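Side-chain contact in capsular polysaccharide biosynthesis protein (Burkholderia pseudomallei, PDB 4BQN), which binds coenzyme A and probably acts as an acetyltransferase in the biosynthesis of the capsular polysaccharide: residues M38-C41 with F42-S45. The protein carries 1 engineered substitution. Numbering follows the deposited sequence.
Sequences MEPC and FVAS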
ATOM      1  N   MET A  38       1.475   6.874 -17.694  1.00 13.38           N
ATOM      2  CA  MET A  38       2.645   7.476 -17.052  1.00 13.46           C
ATOM      3  C   MET A  38       3.264   6.455 -16.119  1.00 12.79           C
ATOM      4  O   MET A  38       2.563   5.806 -15.331  1.00 14.96           O
ATOM      5  CB  MET A  38       2.272   8.724 -16.250  1.00 14.61           C
ATOM      6  CG  MET A  38       2.032   9.932 -17.131  1.00 16.49           C
ATOM      7  SD  MET A  38       1.665  11.422 -16.196  1.00 18.69           S
ATOM      8  CE  MET A  38       3.152  11.690 -15.237  1.00 19.30           C
ATOM      9  N   GLU A  39       4.584   6.335 -16.186  1.00 13.61           N
ATOM     10  CA  GLU A  39       5.315   5.477 -15.264  1.00 13.17           C
ATOM     11  C   GLU A  39       5.107   5.973 -13.837  1.00 12.19           C
ATOM     12  O   GLU A  39       5.074   7.174 -13.597  1.00 13.85           O
ATOM     13  CB  GLU A  39       6.817   5.480 -15.588  1.00 14.10           C
ATOM     14  CG  GLU A  39       7.177   4.887 -16.949  1.00 16.69           C
ATOM     15  CD  GLU A  39       6.962   5.848 -18.110  1.00 17.50           C
ATOM     16  OE1 GLU A  39       6.728   7.054 -17.885  1.00 16.95           O
ATOM     17  OE2 GLU A  39       7.039   5.389 -19.264  1.00 23.04           O
ATOM     18  N   PRO A  40       4.977   5.047 -12.876  1.00 12.10           N
ATOM     19  CA  PRO A  40       4.778   5.493 -11.497  1.00 12.63           C
ATOM     20  C   PRO A  40       6.019   6.149 -10.872  1.00 11.59           C
ATOM     21  O   PRO A  40       7.123   6.078 -11.417  1.00 12.64           O
ATOM     22  CB  PRO A  40       4.371   4.206 -10.760  1.00 17.06           C
ATOM     23  CG  PRO A  40       4.839   3.090 -11.624  1.00 17.37           C
ATOM     24  CD  PRO A  40       4.815   3.592 -13.040  1.00 12.80           C
ATOM     25  N   CYS A  41       5.817   6.787  -9.725  1.00 11.41           N
ATOM     26  CA  CYS A  41       6.795   7.662  -9.112  1.00 11.24           C
ATOM     27  C   CYS A  41       8.092   6.954  -8.720  1.00 11.39           C
ATOM     28  O   CYS A  41       9.142   7.590  -8.672  1.00 14.30           O
ATOM     29  CB  CYS A  41       6.180   8.347  -7.881  1.00 13.37           C
ATOM     30  SG  CYS A  41       5.694   7.239  -6.536  1.00 13.84           S
ATOM     31  N   PHE A  42       8.026   5.652  -8.442  1.00 13.53           N
ATOM     32  CA  PHE A  42       9.215   4.921  -8.013  1.00 14.21           C
ATOM     33  C   PHE A  42      10.079   4.443  -9.170  1.00 15.65           C
ATOM     34  O   PHE A  42      11.225   4.038  -8.944  1.00 20.28           O
ATOM     35  CB  PHE A  42       8.845   3.731  -7.113  1.00 15.79           C
ATOM     36  CG  PHE A  42       8.129   2.620  -7.828  1.00 19.52           C
ATOM     37  CD1 PHE A  42       6.745   2.667  -8.022  1.00 21.66           C
ATOM     38  CD2 PHE A  42       8.831   1.513  -8.295  1.00 20.50           C
ATOM     39  CE1 PHE A  42       6.079   1.629  -8.672  1.00 25.77           C
ATOM     40  CE2 PHE A  42       8.175   0.487  -8.958  1.00 28.57           C
ATOM     41  CZ  PHE A  42       6.797   0.543  -9.147  1.00 28.51           C
ATOM     42  N   VAL A  43       9.543   4.494 -10.388  1.00 14.83           N
ATOM     43  CA  VAL A  43      10.286   3.952 -11.506  0.70 16.16           C
ATOM     44  C   VAL A  43      10.534   4.932 -12.651  1.00 13.85           C
ATOM     45  O   VAL A  43      11.497   4.745 -13.387  1.00 15.00           O
ATOM     46  CB  VAL A  43       9.675   2.616 -11.977  0.70 18.38           C
ATOM     47  CG1 VAL A  43       8.386   2.860 -12.736  0.70 17.56           C
ATOM     48  CG2 VAL A  43      10.679   1.791 -12.772  0.70 22.53           C
ATOM     49  N   ALA A  44       9.736   5.994 -12.765  1.00 12.57           N
ATOM     50  CA  ALA A  44       9.926   6.948 -13.861  1.00 12.38           C
ATOM     51  C   ALA A  44      11.359   7.445 -13.896  1.00 13.26           C
ATOM     52  O   ALA A  44      11.908   7.825 -12.865  1.00 13.99           O
ATOM     53  CB  ALA A  44       8.982   8.136 -13.714  1.00 14.56           C
ATOM     54  N   SER A  45      11.958   7.465 -15.082  1.00 13.68           N
ATOM     55  CA  SER A  45      13.272   8.074 -15.228  1.00 14.90           C
ATOM     56  C   SER A  45      13.113   9.581 -15.407  1.00 15.32           C
ATOM     57  O   SER A  45      12.009  10.081 -15.664  1.00 14.74           O
ATOM     58  CB  SER A  45      13.984   7.510 -16.446  1.00 15.06           C
ATOM     59  OG  SER A  45      13.329   7.980 -17.618  1.00 16.06           O
TER
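Phe42 brings its ring against Pro40: CE1 lies 3.5 Å from Pro40 CG, and the two rings meet at a slant. A chi1 of 69°, which sets CG between the backbone N and the carbonyl carbon, brings the ring there. Val43, in one of its two modelled side-chain positions, runs alongside the same proline. Val43 N donates to Pro40 O at 3.1 Å, and the i to i+3 spacing with helical angles at Cys41 and Phe42 defines a type I beta turn. This donor stands 49° out of the carbonyl plane. Ala44 N reaches the same oxygen at 2.9 Å with a C=O...N angle of 178°, almost straight on, so two amides grip one acceptor. Ala44 CB packs 3.9 Å from Glu39 CB, while the Glu39 carboxylate goes on to His52 through OE1. Ser45, right before helix 46-56, is its N-cap: the side chain caps a backbone N just beyond. The turn lies in the loop from strand 33-35 to helix 46-56, with Arg73 of helix 70-73 bonded to the carbonyls of Cys41 and Ala44. Cys41 touches the bound coenzyme A and Tyr11 of strand 6-11, which places the bend beside the cofactor pocket, between that strand and helices 46-56 and 70-73.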